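Local coordinates for nematode fatty acid retinoid binding protein (Necator americanus, PDB 4XCP) that probably binds lipids such as fatty acids and retinol, and is seen here with palmitic acid inside an all-helical chain, at residues A[16-19]-A[20-23]; A[77-80]-A[81-85]; A[129-132]-A[133-137]. All coordinates share one frame; numbering follows the deposited sequence.

Interaction 1 of 3, residues A[16-19]-A[20-23]. With PLM (palmitic acid), chain B.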
loop_
_atom_site.group_PDB
_atom_site.type_symbol
_atom_site.label_atom_id
_atom_site.label_comp_id
_atom_site.label_asym_id
_atom_site.label_seq_id
_atom_site.Cartn_x
_atom_site.Cartn_y
_atom_site.Cartn_z
ATOM N N PHE A 16 2.112 -15.515 -6.715
ATOM C CA PHE A 16 2.510 -14.149 -7.009
ATOM C C PHE A 16 4.046 -14.056 -6.972
ATOM O O PHE A 16 4.692 -14.698 -6.136
ATOM C CB PHE A 16 1.865 -13.190 -5.978
ATOM C CG PHE A 16 2.647 -11.941 -5.660
ATOM C CD1 PHE A 16 2.579 -10.828 -6.490
ATOM C CD2 PHE A 16 3.475 -11.886 -4.543
ATOM C CE1 PHE A 16 3.327 -9.680 -6.210
ATOM C CE2 PHE A 16 4.232 -10.741 -4.270
ATOM C CZ PHE A 16 4.156 -9.648 -5.105
ATOM N N LYS A 17 4.619 -13.291 -7.910
ATOM C CA LYS A 17 6.058 -13.059 -7.990
ATOM C C LYS A 17 6.262 -11.568 -7.999
ATOM O O LYS A 17 5.451 -10.849 -8.588
ATOM C CB LYS A 17 6.676 -13.701 -9.249
ATOM C CG LYS A 17 6.826 -15.216 -9.112
ATOM C CD LYS A 17 7.619 -15.801 -10.243
ATOM C CE LYS A 17 8.161 -17.166 -9.889
ATOM N NZ LYS A 17 9.207 -17.609 -10.856
ATOM N N TYR A 18 7.334 -11.093 -7.342
ATOM C CA TYR A 18 7.679 -9.664 -7.274
ATOM C C TYR A 18 7.737 -9.030 -8.668
ATOM O O TYR A 18 7.316 -7.892 -8.836
ATOM C CB TYR A 18 9.024 -9.485 -6.561
ATOM C CG TYR A 18 9.300 -8.076 -6.096
ATOM C CD1 TYR A 18 8.415 -7.414 -5.251
ATOM C CD2 TYR A 18 10.483 -7.431 -6.432
ATOM C CE1 TYR A 18 8.668 -6.114 -4.811
ATOM C CE2 TYR A 18 10.772 -6.157 -5.955
ATOM C CZ TYR A 18 9.861 -5.503 -5.142
ATOM O OH TYR A 18 10.118 -4.226 -4.710
ATOM N N GLU A 19 8.216 -9.785 -9.670
ATOM C CA GLU A 19 8.295 -9.338 -11.069
ATOM C C GLU A 19 6.918 -9.092 -11.723
ATOM O O GLU A 19 6.847 -8.404 -12.749
ATOM C CB GLU A 19 9.120 -10.303 -11.920
ATOM C CG GLU A 19 8.471 -11.671 -12.077
ATOM C CD GLU A 19 9.127 -12.639 -13.044
ATOM O OE1 GLU A 19 10.159 -12.285 -13.660
ATOM O OE2 GLU A 19 8.586 -13.757 -13.201
ATOM N N ASP A 20 5.829 -9.639 -11.127
ATOM C CA ASP A 20 4.464 -9.440 -11.640
ATOM C C ASP A 20 4.074 -7.980 -11.566
ATOM O O ASP A 20 3.234 -7.537 -12.340
ATOM C CB ASP A 20 3.455 -10.294 -10.863
ATOM C CG ASP A 20 3.673 -11.779 -11.048
ATOM O OD1 ASP A 20 4.473 -12.158 -11.928
ATOM O OD2 ASP A 20 3.059 -12.557 -10.310
ATOM N N ILE A 21 4.694 -7.237 -10.623
ATOM C CA ILE A 21 4.452 -5.806 -10.432
ATOM C C ILE A 21 5.425 -5.049 -11.332
ATOM O O ILE A 21 6.631 -5.234 -11.187
ATOM C CB ILE A 21 4.617 -5.364 -8.950
ATOM C CG1 ILE A 21 3.912 -6.315 -7.955
ATOM C CG2 ILE A 21 4.153 -3.912 -8.770
ATOM C CD1 ILE A 21 4.434 -6.192 -6.465
ATOM N N PRO A 22 4.950 -4.178 -12.247
ATOM C CA PRO A 22 5.895 -3.411 -13.092
ATOM C C PRO A 22 6.890 -2.630 -12.228
ATOM O O PRO A 22 6.493 -2.077 -11.185
ATOM C CB PRO A 22 4.978 -2.467 -13.886
ATOM C CG PRO A 22 3.647 -3.124 -13.875
ATOM C CD PRO A 22 3.544 -3.856 -12.576
ATOM N N ALA A 23 8.186 -2.652 -12.620
ATOM C CA ALA A 23 9.283 -1.970 -11.913
ATOM C C ALA A 23 8.971 -0.473 -11.660
ATOM O O ALA A 23 9.261 0.032 -10.579
ATOM C CB ALA A 23 10.585 -2.108 -12.709
HETATM C C1 PLM B . 0.575 -3.314 -3.555
HETATM O O1 PLM B . 1.366 -3.668 -2.580
HETATM O O2 PLM B . -0.057 -2.268 -3.552
HETATM C C2 PLM B . 0.525 -4.301 -4.685
HETATM C C3 PLM B . 1.335 -5.583 -4.507
HETATM C C4 PLM B . 0.628 -6.652 -3.700
HETATM C C5 PLM B . 1.430 -7.921 -3.509
HETATM C C6 PLM B . 0.660 -9.072 -2.879
HETATM C C7 PLM B . 1.169 -9.532 -1.520
HETATM C C8 PLM B . 0.808 -8.595 -0.400
HETATM C C9 PLM B . 1.371 -8.955 0.931
HETATM C CA PLM B . 1.932 -7.785 1.688
HETATM C CB PLM B . 1.037 -7.137 2.720
HETATM C CC PLM B . 1.731 -6.048 3.558
HETATM C CD PLM B . 1.959 -4.688 2.869
HETATM C CE PLM B . 3.078 -4.651 1.825
HETATM C CF PLM B . 3.410 -3.282 1.292
HETATM C CG PLM B . 2.541 -2.794 0.151
HETATM O O HOH W 1 5.630 -14.451 -13.318
#
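The carbonyl oxygen of Lys17 accepts the backbone N-H of Asp20 at 2.8 Å from Lys17 O to Asp20 N, closing a short 3-10 turn. One residue on, Ile21 N donates to Tyr18 O at 3.2 Å, a second bond of the same i+3 to i kind. The side chain of Asp20 folds back over the turn. With CG beside its own backbone N (chi1 -65°), the carboxylate hangs above the start of the turn, where Asp20 OD2 takes the N-H of Lys17 at 3.0 Å. This bond is fairly straight, 160° at the hydrogen, but the N-H meets OD2 from well above the carboxylate plane. Asp20 thus holds Lys17 by both its N-H and its C=O. The other oxygen, Asp20 OD1, shares a water with Glu19 OE2, which bridges two carboxylates whose like charges lie near each other. Glu119 lies close to OD2, so the added negative charge may favour protonation of one of these acids. The rest of the contact is apolar. Ile21 CD1 sits at the edge of the Phe16 ring, 3.7 Å from Phe16 CE1, while palmitic acid carbon C5 lies over one ring face, 3.6 Å from Phe16 CZ. The same Ile21 CD1 also reaches C3 of the fatty acid at 3.7 Å. Tyr18 turns to helix 31-39 and makes a cation-pi contact with Arg26. The arrangement is a 3-10 turn in which the carboxylate of Asp20 bonds back to the N-H three residues earlier, and its apolar part forms part of the wall of a fatty-acid pocket.

Interaction 2 of 3, residues A[77-80]-A[81-85]. With PLM (palmitic acid), chain C.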
loop_
_atom_site.group_PDB
_atom_site.type_symbol
_atom_site.label_atom_id
_atom_site.label_comp_id
_atom_site.label_asym_id
_atom_site.label_seq_id
_atom_site.Cartn_x
_atom_site.Cartn_y
_atom_site.Cartn_z
ATOM N N LYS A 77 6.577 -9.050 11.207
ATOM C CA LYS A 77 7.070 -8.194 10.111
ATOM C C LYS A 77 5.928 -7.296 9.583
ATOM O O LYS A 77 6.121 -6.097 9.376
ATOM C CB LYS A 77 7.604 -9.055 8.956
ATOM C CG LYS A 77 8.925 -9.750 9.243
ATOM C CD LYS A 77 9.167 -10.782 8.169
ATOM C CE LYS A 77 10.513 -11.455 8.287
ATOM N NZ LYS A 77 10.578 -12.621 7.368
ATOM N N VAL A 78 4.742 -7.888 9.369
ATOM C CA VAL A 78 3.560 -7.164 8.892
ATOM C C VAL A 78 3.118 -6.136 9.946
ATOM O O VAL A 78 2.803 -4.996 9.604
ATOM C CB VAL A 78 2.419 -8.141 8.495
ATOM C CG1 VAL A 78 1.080 -7.400 8.305
ATOM C CG2 VAL A 78 2.788 -8.931 7.236
ATOM N N GLU A 79 3.099 -6.553 11.222
ATOM C CA GLU A 79 2.701 -5.714 12.352
ATOM C C GLU A 79 3.582 -4.458 12.459
ATOM O O GLU A 79 3.062 -3.378 12.718
ATOM C CB GLU A 79 2.722 -6.541 13.655
ATOM C CG GLU A 79 2.332 -5.786 14.916
ATOM C CD GLU A 79 0.937 -5.195 14.895
ATOM O OE1 GLU A 79 -0.035 -5.975 15.008
ATOM O OE2 GLU A 79 0.815 -3.957 14.747
ATOM N N LYS A 80 4.903 -4.606 12.254
ATOM C CA LYS A 80 5.876 -3.512 12.332
ATOM C C LYS A 80 5.585 -2.466 11.272
ATOM O O LYS A 80 5.493 -1.287 11.607
ATOM C CB LYS A 80 7.314 -4.032 12.229
ATOM C CG LYS A 80 8.371 -2.968 12.519
ATOM C CD LYS A 80 9.775 -3.478 12.266
ATOM C CE LYS A 80 10.800 -2.384 12.446
ATOM N NZ LYS A 80 12.124 -2.778 11.891
ATOM N N LEU A 81 5.372 -2.894 10.015
ATOM C CA LEU A 81 4.994 -1.979 8.930
ATOM C C LEU A 81 3.685 -1.259 9.256
ATOM O O LEU A 81 3.610 -0.036 9.121
ATOM C CB LEU A 81 4.786 -2.734 7.617
ATOM C CG LEU A 81 5.991 -3.194 6.813
ATOM C CD1 LEU A 81 5.505 -3.765 5.518
ATOM C CD2 LEU A 81 6.926 -2.039 6.474
ATOM N N HIS A 82 2.658 -2.031 9.667
ATOM C CA HIS A 82 1.324 -1.530 9.982
ATOM C C HIS A 82 1.322 -0.493 11.094
ATOM O O HIS A 82 0.670 0.531 10.934
ATOM C CB HIS A 82 0.352 -2.685 10.283
ATOM C CG HIS A 82 -0.990 -2.255 10.804
ATOM N ND1 HIS A 82 -1.986 -1.816 9.955
ATOM C CD2 HIS A 82 -1.474 -2.272 12.068
ATOM C CE1 HIS A 82 -3.029 -1.552 10.726
ATOM N NE2 HIS A 82 -2.775 -1.827 12.000
ATOM N N ALA A 83 2.053 -0.747 12.199
ATOM C CA ALA A 83 2.115 0.168 13.340
ATOM C C ALA A 83 2.765 1.507 12.962
ATOM O O ALA A 83 2.370 2.540 13.487
ATOM C CB ALA A 83 2.850 -0.478 14.505
HETATM N N MSE A 84 3.756 1.480 12.057
HETATM C CA MSE A 84 4.441 2.676 11.570
HETATM C C MSE A 84 3.482 3.520 10.740
HETATM O O MSE A 84 3.469 4.733 10.897
HETATM C CB MSE A 84 5.648 2.297 10.715
HETATM C CG MSE A 84 6.935 2.178 11.504
HETATM SE SE MSE A 84 8.377 1.506 10.362
HETATM C CE MSE A 84 8.355 2.955 8.957
ATOM N N VAL A 85 2.687 2.882 9.863
ATOM C CA VAL A 85 1.723 3.580 9.022
ATOM C C VAL A 85 0.593 4.129 9.897
ATOM O O VAL A 85 0.232 5.291 9.748
ATOM C CB VAL A 85 1.211 2.706 7.846
ATOM C CG1 VAL A 85 0.058 3.395 7.106
ATOM C CG2 VAL A 85 2.351 2.379 6.878
HETATM C C1 PLM C . -8.596 -1.124 9.504
HETATM O O1 PLM C . -8.263 -1.853 10.409
HETATM O O2 PLM C . -9.570 -1.404 8.680
HETATM C C2 PLM C . -7.928 0.191 9.224
HETATM C C3 PLM C . -6.536 0.337 9.833
HETATM C C4 PLM C . -5.789 1.554 9.324
HETATM C C5 PLM C . -5.078 1.342 7.994
HETATM C C6 PLM C . -3.782 0.551 8.092
HETATM C C7 PLM C . -2.858 0.739 6.899
HETATM C C8 PLM C . -1.622 -0.146 6.901
HETATM C C9 PLM C . -1.386 -0.897 5.603
HETATM C CA PLM C . -0.220 -1.870 5.656
HETATM C CB PLM C . -0.467 -3.124 6.496
HETATM C CC PLM C . -1.486 -4.094 5.917
HETATM C CD PLM C . -1.434 -5.460 6.570
HETATM C CE PLM C . -2.434 -6.483 6.029
HETATM C CF PLM C . -1.833 -7.852 5.690
HETATM C CG PLM C . -2.479 -9.009 6.414
#
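Glu79 and His82, three residues apart on helix 72-90, meet where a carboxylate oxygen approaches the edge of the imidazole. Glu79 CG stands anti to the backbone N, and the chain then bends at chi2 (60°), which swings the carboxylate forward over the next turn, toward His82 and Ala83. Its OE2 comes to lie near the ring plane, 3.9 Å from His82 CD2, and 4.0 Å from Ala83 CB. The carboxylate is turned steeply against the ring, by 76°. This is contact with a C-H corner of the ring; the stronger polar partners both lie on helix 60-70, where Glu79 OE1 makes a salt bridge with Lys68 and His82 NE2 is hydrogen-bonded to Glu61. That bond would help fix the rotation of the imidazole. CG of His82 is likewise anti to the backbone N (chi1 172°), and this carries the ND1 and CE1 side of the ring to a palmitic acid, with His82 CE1 3.5 Å from carbon C6. Val78 and Val85 follow the same pattern: CG1 of each is directed at the ligand, Val78 CG1 lying 3.6 Å from palmitic acid CD and Val85 CG1 3.9 Å from C8. Leu81 packs on Phe36 of helix 31-39. Underneath, His82 N donates to Val78 O at 3.0 Å and Ala83 N to Glu79 O at 2.9 Å. Val78, His82 and Val85, spaced by four and three, form the ligand-facing stripe of an amphipathic alpha-helix that lines a fatty-acid site.

Interaction 3 of 3, residues A[129-132]-A[133-137]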
loop_
_atom_site.group_PDB
_atom_site.type_symbol
_atom_site.label_atom_id
_atom_site.label_comp_id
_atom_site.label_asym_id
_atom_site.label_seq_id
_atom_site.Cartn_x
_atom_site.Cartn_y
_atom_site.Cartn_z
ATOM N N VAL A 129 -3.169 4.871 -9.657
ATOM C CA VAL A 129 -2.233 5.964 -9.340
ATOM C C VAL A 129 -2.833 7.309 -9.747
ATOM O O VAL A 129 -2.709 8.297 -9.013
ATOM C CB VAL A 129 -0.825 5.719 -9.958
ATOM C CG1 VAL A 129 0.100 6.926 -9.769
ATOM C CG2 VAL A 129 -0.190 4.459 -9.369
ATOM N N LYS A 130 -3.468 7.343 -10.930
ATOM C CA LYS A 130 -4.130 8.529 -11.465
ATOM C C LYS A 130 -5.167 9.057 -10.464
ATOM O O LYS A 130 -5.164 10.257 -10.179
ATOM C CB LYS A 130 -4.764 8.224 -12.843
ATOM C CG LYS A 130 -5.154 9.471 -13.636
ATOM C CD LYS A 130 -5.742 9.089 -14.994
ATOM C CE LYS A 130 -6.326 10.262 -15.750
ATOM N NZ LYS A 130 -5.285 11.219 -16.218
ATOM N N GLU A 131 -5.986 8.158 -9.878
ATOM C CA GLU A 131 -6.970 8.528 -8.859
ATOM C C GLU A 131 -6.323 9.040 -7.564
ATOM O O GLU A 131 -6.776 10.040 -7.026
ATOM C CB GLU A 131 -7.938 7.373 -8.545
ATOM C CG GLU A 131 -9.119 7.780 -7.654
ATOM C CD GLU A 131 -9.883 9.048 -8.012
ATOM O OE1 GLU A 131 -9.867 9.469 -9.193
ATOM O OE2 GLU A 131 -10.488 9.639 -7.088
ATOM N N VAL A 132 -5.307 8.328 -7.048
ATOM C CA VAL A 132 -4.585 8.704 -5.827
ATOM C C VAL A 132 -3.942 10.107 -6.035
ATOM O O VAL A 132 -4.078 10.979 -5.179
ATOM C CB VAL A 132 -3.560 7.597 -5.419
ATOM C CG1 VAL A 132 -2.591 8.097 -4.351
ATOM C CG2 VAL A 132 -4.284 6.334 -4.934
ATOM N N LEU A 133 -3.284 10.317 -7.187
ATOM C CA LEU A 133 -2.696 11.609 -7.517
ATOM C C LEU A 133 -3.765 12.710 -7.560
ATOM O O LEU A 133 -3.566 13.758 -6.961
ATOM C CB LEU A 133 -1.873 11.557 -8.819
ATOM C CG LEU A 133 -1.300 12.900 -9.326
ATOM C CD1 LEU A 133 -0.298 13.509 -8.332
ATOM C CD2 LEU A 133 -0.690 12.746 -10.704
ATOM N N LYS A 134 -4.900 12.446 -8.212
ATOM C CA LYS A 134 -6.037 13.368 -8.321
ATOM C C LYS A 134 -6.541 13.774 -6.907
ATOM O O LYS A 134 -6.763 14.959 -6.653
ATOM C CB LYS A 134 -7.167 12.695 -9.137
ATOM C CG LYS A 134 -8.380 13.590 -9.389
ATOM C CD LYS A 134 -9.392 12.950 -10.328
ATOM C CE LYS A 134 -10.569 13.875 -10.541
ATOM N NZ LYS A 134 -11.785 13.140 -10.972
ATOM N N LEU A 135 -6.705 12.792 -6.001
ATOM C CA LEU A 135 -7.119 13.056 -4.628
ATOM C C LEU A 135 -6.052 13.886 -3.882
ATOM O O LEU A 135 -6.393 14.752 -3.079
ATOM C CB LEU A 135 -7.395 11.745 -3.889
ATOM C CG LEU A 135 -8.575 10.932 -4.413
ATOM C CD1 LEU A 135 -8.588 9.565 -3.810
ATOM C CD2 LEU A 135 -9.896 11.656 -4.195
ATOM N N TYR A 136 -4.769 13.625 -4.162
ATOM C CA TYR A 136 -3.670 14.369 -3.575
ATOM C C TYR A 136 -3.768 15.824 -4.044
ATOM O O TYR A 136 -3.737 16.731 -3.215
ATOM C CB TYR A 136 -2.313 13.742 -3.944
ATOM C CG TYR A 136 -1.144 14.584 -3.489
ATOM C CD1 TYR A 136 -0.680 14.517 -2.176
ATOM C CD2 TYR A 136 -0.547 15.509 -4.349
ATOM C CE1 TYR A 136 0.368 15.320 -1.739
ATOM C CE2 TYR A 136 0.513 16.307 -3.925
ATOM C CZ TYR A 136 0.964 16.209 -2.618
ATOM O OH TYR A 136 1.989 17.004 -2.186
ATOM N N LYS A 137 -3.934 16.038 -5.372
ATOM C CA LYS A 137 -4.055 17.377 -5.949
ATOM C C LYS A 137 -5.317 18.092 -5.483
ATOM O O LYS A 137 -5.272 19.295 -5.338
ATOM C CB LYS A 137 -3.939 17.351 -7.487
ATOM C CG LYS A 137 -2.592 16.827 -8.001
ATOM C CD LYS A 137 -1.421 17.800 -7.738
ATOM C CE LYS A 137 -0.110 17.240 -8.242
ATOM N NZ LYS A 137 1.020 18.177 -8.032
HETATM O O HOH W 2 -11.801 11.818 -7.836
HETATM O O HOH W 3 -12.530 10.475 -10.581
#
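Along residues 129-136 of helix 122-138, regular i+4 to i hydrogen bonds join Lys134 N to Lys130 O, Leu135 N to Glu131 O and Tyr136 N to Val132 O, and begin with Leu133 N to Val129 O at 2.8 Å. The segment is an amphipathic alpha-helix of the all-helical fold, and its side chains divide accordingly. Val132 packs against helices 94-115 and 152-159, Leu133 against helices 152-159 and 162-167, and the Tyr136 ring stacks on Phe158 while its hydroxyl is hydrogen-bonded to Glu159. Along the outer flank Glu131 serves two partners at once. Its CG is anti to the backbone N, and a bend at chi2 (47°) folds the carboxylate over the next turn. There Glu131 OE2 lies against the branch of Leu135, 3.5 Å from its CG, with CD2 almost as near. Glu131 OE1 touches the aliphatic part of the extended Lys134 chain, 3.7 Å from CD. Lys134 NZ stays 4.5 Å from Glu131 OE1, too far for a salt bridge; two waters span the gap. One water donates to Glu131 OE2 at 2.7 Å and makes only a weak bond with the ammonium group. The second water completes the firmer bridge, donating to Glu131 OE1 at 3.2 Å and accepting from Lys134 NZ at 2.8 Å.

The three contacts follow one another along the chain without nesting or crossing, and each closes no more than a short turn. Interaction 1 forms a 3-10 turn near the N terminus, just before helix 23-26, and packs against helix 31-39 and, through Pro22, against the start of helix 122-138, which carries interaction 3. Interaction 2 lies within helix 72-90, which it joins to helices 31-39 and 60-70; helix 31-39 is thus met by both. Each of these two contacts borders a different palmitic acid, and their centres are about 22 Å apart. Interaction 3 lies across the chain's centre from interaction 2 and ties in helix 94-115 and the C-terminal helices.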